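Local coordinates for protein putative mandelate racemase/muconate lactonizing enzyme (Bordetella bronchiseptica, PDB 3DDM) that is of unknown specific function but belongs to the mandelate racemase/muconate lactonizing enzyme family of the enolase superfamily, with a TIM-barrel-like C-terminal domain, at residues I147-P159 with Y171-D185. The protein carries 1 engineered substitution. Sequence-based numbering, arbitrary orientation.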
# COMPACT_ATOMS: atom_id res chain seq x y z
N ILE A 147 -26.06 -21.93 -5.97
CA ILE A 147 -25.15 -21.79 -4.84
C ILE A 147 -25.85 -21.29 -3.57
O ILE A 147 -26.93 -20.72 -3.63
CB ILE A 147 -23.98 -20.82 -5.17
CG1 ILE A 147 -24.51 -19.40 -5.31
CG2 ILE A 147 -23.28 -21.25 -6.45
CD1 ILE A 147 -23.45 -18.40 -5.75
N GLY A 148 -25.23 -21.53 -2.42
CA GLY A 148 -25.79 -21.08 -1.17
C GLY A 148 -25.21 -19.72 -0.78
O GLY A 148 -24.16 -19.31 -1.30
N VAL A 149 -25.90 -19.00 0.10
CA VAL A 149 -25.44 -17.69 0.56
C VAL A 149 -25.66 -17.53 2.05
O VAL A 149 -26.35 -18.35 2.68
CB VAL A 149 -26.18 -16.53 -0.16
CG1 VAL A 149 -26.07 -16.68 -1.65
CG2 VAL A 149 -27.63 -16.50 0.27
N TYR A 150 -25.07 -16.49 2.63
CA TYR A 150 -25.24 -16.19 4.04
C TYR A 150 -25.24 -14.68 4.26
O TYR A 150 -24.58 -13.95 3.53
CB TYR A 150 -24.16 -16.88 4.91
CG TYR A 150 -22.73 -16.35 4.83
CD1 TYR A 150 -21.81 -16.88 3.91
CD2 TYR A 150 -22.29 -15.34 5.69
CE1 TYR A 150 -20.48 -16.42 3.86
CE2 TYR A 150 -20.98 -14.86 5.65
CZ TYR A 150 -20.08 -15.40 4.74
OH TYR A 150 -18.78 -14.93 4.70
N ALA A 151 -26.02 -14.23 5.22
CA ALA A 151 -26.09 -12.81 5.54
C ALA A 151 -24.77 -12.55 6.25
O ALA A 151 -24.48 -13.15 7.29
CB ALA A 151 -27.27 -12.52 6.46
N SER A 152 -23.97 -11.66 5.68
CA SER A 152 -22.66 -11.38 6.24
C SER A 152 -22.52 -10.02 6.88
O SER A 152 -23.01 -9.03 6.35
CB SER A 152 -21.60 -11.54 5.15
OG SER A 152 -20.30 -11.30 5.65
N GLY A 153 -21.86 -9.97 8.03
CA GLY A 153 -21.61 -8.71 8.70
C GLY A 153 -22.71 -8.05 9.50
O GLY A 153 -22.89 -6.84 9.41
N ILE A 154 -23.43 -8.84 10.28
CA ILE A 154 -24.50 -8.34 11.14
C ILE A 154 -23.87 -7.62 12.33
O ILE A 154 -23.07 -8.21 13.06
CB ILE A 154 -25.34 -9.52 11.66
CG1 ILE A 154 -26.05 -10.19 10.48
CG2 ILE A 154 -26.30 -9.06 12.74
CD1 ILE A 154 -26.44 -11.62 10.74
N ASN A 155 -24.21 -6.35 12.53
CA ASN A 155 -23.65 -5.58 13.63
C ASN A 155 -24.06 -6.11 15.00
O ASN A 155 -25.15 -6.64 15.17
CB ASN A 155 -24.02 -4.11 13.49
CG ASN A 155 -23.04 -3.34 12.60
OD1 ASN A 155 -23.07 -3.48 11.37
ND2 ASN A 155 -22.17 -2.54 13.21
N PRO A 156 -23.17 -5.95 16.00
CA PRO A 156 -23.29 -6.37 17.39
C PRO A 156 -24.34 -5.71 18.27
O PRO A 156 -24.69 -6.25 19.33
CB PRO A 156 -21.89 -6.14 17.94
CG PRO A 156 -21.48 -4.91 17.22
CD PRO A 156 -21.90 -5.23 15.80
N GLU A 157 -24.84 -4.55 17.85
CA GLU A 157 -25.84 -3.84 18.64
C GLU A 157 -27.11 -4.66 18.89
O GLU A 157 -27.47 -4.92 20.03
CB GLU A 157 -26.21 -2.51 17.97
CG GLU A 157 -25.09 -1.47 17.94
CD GLU A 157 -23.90 -1.88 17.08
OE1 GLU A 157 -24.13 -2.35 15.94
OE2 GLU A 157 -22.74 -1.73 17.52
N ASN A 158 -27.77 -5.09 17.81
CA ASN A 158 -28.98 -5.89 17.95
C ASN A 158 -29.04 -6.99 16.90
O ASN A 158 -29.83 -6.93 15.97
CB ASN A 158 -30.21 -4.99 17.85
CG ASN A 158 -30.50 -4.25 19.16
OD1 ASN A 158 -30.97 -3.11 19.16
ND2 ASN A 158 -30.22 -4.92 20.28
N PRO A 159 -28.19 -8.02 17.07
CA PRO A 159 -28.09 -9.18 16.17
C PRO A 159 -29.40 -9.91 15.91
O PRO A 159 -29.74 -10.20 14.76
CB PRO A 159 -27.07 -10.07 16.88
CG PRO A 159 -26.27 -9.12 17.68
CD PRO A 159 -27.30 -8.19 18.23
N TYR A 171 -32.60 -15.50 3.87
CA TYR A 171 -31.32 -16.03 4.29
C TYR A 171 -31.41 -17.17 5.30
O TYR A 171 -32.15 -17.09 6.27
CB TYR A 171 -30.48 -14.89 4.86
CG TYR A 171 -29.98 -13.97 3.79
CD1 TYR A 171 -28.92 -14.36 2.96
CD2 TYR A 171 -30.59 -12.75 3.54
CE1 TYR A 171 -28.49 -13.57 1.92
CE2 TYR A 171 -30.17 -11.94 2.48
CZ TYR A 171 -29.12 -12.36 1.68
OH TYR A 171 -28.73 -11.61 0.60
N ARG A 172 -30.64 -18.24 5.05
CA ARG A 172 -30.63 -19.40 5.92
C ARG A 172 -29.26 -19.66 6.57
O ARG A 172 -28.97 -20.77 7.03
CB ARG A 172 -31.08 -20.65 5.14
CG ARG A 172 -32.51 -20.56 4.59
CD ARG A 172 -33.54 -20.53 5.73
NE ARG A 172 -34.87 -20.13 5.27
CZ ARG A 172 -35.33 -18.88 5.29
NH1 ARG A 172 -34.58 -17.88 5.73
NH2 ARG A 172 -36.56 -18.62 4.85
N ALA A 173 -28.41 -18.63 6.60
CA ALA A 173 -27.08 -18.70 7.21
C ALA A 173 -26.67 -17.27 7.56
O ALA A 173 -26.97 -16.34 6.81
CB ALA A 173 -26.07 -19.32 6.24
N PHE A 174 -26.00 -17.10 8.69
CA PHE A 174 -25.62 -15.76 9.15
C PHE A 174 -24.22 -15.67 9.76
O PHE A 174 -23.72 -16.64 10.33
CB PHE A 174 -26.65 -15.28 10.17
CG PHE A 174 -28.08 -15.50 9.74
CD1 PHE A 174 -28.78 -14.51 9.06
CD2 PHE A 174 -28.69 -16.74 9.93
CE1 PHE A 174 -30.06 -14.75 8.56
CE2 PHE A 174 -29.97 -16.99 9.44
CZ PHE A 174 -30.66 -16.00 8.75
N LYS A 175 -23.60 -14.50 9.61
CA LYS A 175 -22.28 -14.24 10.18
C LYS A 175 -22.34 -12.98 11.03
O LYS A 175 -22.76 -11.92 10.56
CB LYS A 175 -21.22 -14.08 9.10
CG LYS A 175 -19.79 -13.95 9.67
CD LYS A 175 -18.69 -14.10 8.62
CE LYS A 175 -18.63 -12.91 7.68
NZ LYS A 175 -17.60 -13.08 6.62
N LEU A 176 -21.93 -13.10 12.29
CA LEU A 176 -21.92 -12.01 13.26
C LEU A 176 -20.55 -11.34 13.38
O LEU A 176 -19.52 -11.99 13.21
CB LEU A 176 -22.32 -12.52 14.64
CG LEU A 176 -23.79 -12.75 15.01
CD1 LEU A 176 -24.58 -13.25 13.80
CD2 LEU A 176 -23.84 -13.75 16.16
N LYS A 177 -20.56 -10.05 13.69
CA LYS A 177 -19.33 -9.29 13.89
C LYS A 177 -19.05 -9.35 15.38
O LYS A 177 -19.94 -9.15 16.20
CB LYS A 177 -19.51 -7.82 13.49
CG LYS A 177 -19.96 -7.54 12.06
CD LYS A 177 -18.83 -7.07 11.16
CE LYS A 177 -18.18 -8.23 10.40
NZ LYS A 177 -17.06 -7.79 9.50
N VAL A 178 -17.80 -9.64 15.74
CA VAL A 178 -17.41 -9.69 17.14
C VAL A 178 -16.05 -9.03 17.25
O VAL A 178 -15.45 -8.68 16.23
CB VAL A 178 -17.30 -11.15 17.63
CG1 VAL A 178 -18.64 -11.83 17.51
CG2 VAL A 178 -16.25 -11.90 16.83
N GLY A 179 -15.56 -8.85 18.47
CA GLY A 179 -14.25 -8.25 18.64
C GLY A 179 -14.24 -6.96 19.42
O GLY A 179 -13.19 -6.52 19.88
N PHE A 180 -15.42 -6.36 19.59
CA PHE A 180 -15.55 -5.10 20.32
C PHE A 180 -15.61 -5.36 21.83
O PHE A 180 -14.77 -4.87 22.58
CB PHE A 180 -16.84 -4.39 19.89
CG PHE A 180 -17.07 -4.36 18.39
CD1 PHE A 180 -16.37 -3.47 17.58
CD2 PHE A 180 -17.99 -5.24 17.80
CE1 PHE A 180 -16.58 -3.45 16.19
CE2 PHE A 180 -18.21 -5.22 16.41
CZ PHE A 180 -17.51 -4.32 15.61
N ASP A 181 -16.60 -6.13 22.25
CA ASP A 181 -16.81 -6.44 23.66
C ASP A 181 -16.98 -7.94 23.92
O ASP A 181 -17.97 -8.54 23.50
CB ASP A 181 -18.05 -5.70 24.18
CG ASP A 181 -18.36 -6.01 25.63
OD1 ASP A 181 -17.66 -5.48 26.52
OD2 ASP A 181 -19.30 -6.79 25.88
N ASP A 182 -16.02 -8.53 24.62
CA ASP A 182 -16.02 -9.95 24.94
C ASP A 182 -17.33 -10.54 25.47
O ASP A 182 -17.83 -11.52 24.92
CB ASP A 182 -14.92 -10.24 25.96
CG ASP A 182 -13.54 -10.25 25.34
OD1 ASP A 182 -13.19 -9.26 24.65
OD2 ASP A 182 -12.81 -11.24 25.55
N ALA A 183 -17.86 -9.96 26.53
CA ALA A 183 -19.08 -10.47 27.14
C ALA A 183 -20.32 -10.36 26.26
O ALA A 183 -21.12 -11.29 26.19
CB ALA A 183 -19.33 -9.76 28.46
N ARG A 184 -20.46 -9.21 25.61
CA ARG A 184 -21.59 -8.96 24.74
C ARG A 184 -21.56 -9.92 23.55
O ARG A 184 -22.59 -10.45 23.15
CB ARG A 184 -21.56 -7.51 24.23
CG ARG A 184 -22.92 -6.95 23.87
CD ARG A 184 -22.79 -5.62 23.12
NE ARG A 184 -24.07 -4.91 23.07
CZ ARG A 184 -25.19 -5.40 22.54
NH1 ARG A 184 -25.21 -6.61 21.99
NH2 ARG A 184 -26.30 -4.68 22.57
N ASP A 185 -20.37 -10.14 23.01
CA ASP A 185 -20.20 -11.04 21.86
C ASP A 185 -20.65 -12.47 22.14
O ASP A 185 -21.32 -13.07 21.32
CB ASP A 185 -18.75 -11.04 21.39
CG ASP A 185 -18.37 -9.76 20.64
OD1 ASP A 185 -19.25 -9.13 20.03
OD2 ASP A 185 -17.17 -9.41 20.66
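Ala151 and Lys175 hold the tight part of this contact, where strands 147-154 and 174-177 run parallel and their axes approach to 4.6 Å. Ala151 N donates to Ala173 O at 2.8 Å, and Lys175 N donates to Ala151 O. Lys175 O then takes a straight bond from Ile154 N (173°) and a weak one from Gly153 N. This beta bulge shifts the register by one residue; Gly153 sits in it with a positive phi, which favours glycine. On one face Ala151 CB lies over a face of the Tyr171 ring and touches Phe174 CD1 at 3.6 Å. Ile154 CD1 packs on Phe174 CB and Leu176 CD1, and helices 159-169 and 182-196 cover this side. Toward the barrel interior, Lys175 leaves with CG anti to the backbone N (chi1 -174°) and bends at chi3. Its CE thus reaches the Tyr150 ring edge, in plane, and NZ donates to Tyr150 OH at 2.9 Å. NZ also forms a salt bridge with Glu231. Past the strands the contact opens to solvent: Glu157 and Phe180 are exposed, though Pro156 is buried. There Pro156 CG meets the Phe180 ring at CE2, and Arg184 NH2 makes a weak bond to Glu157 O. Strand 146-154, helix 159-169 and strand 174-177 form a beta-alpha-beta crossover, of the kind from which TIM-type barrels are built.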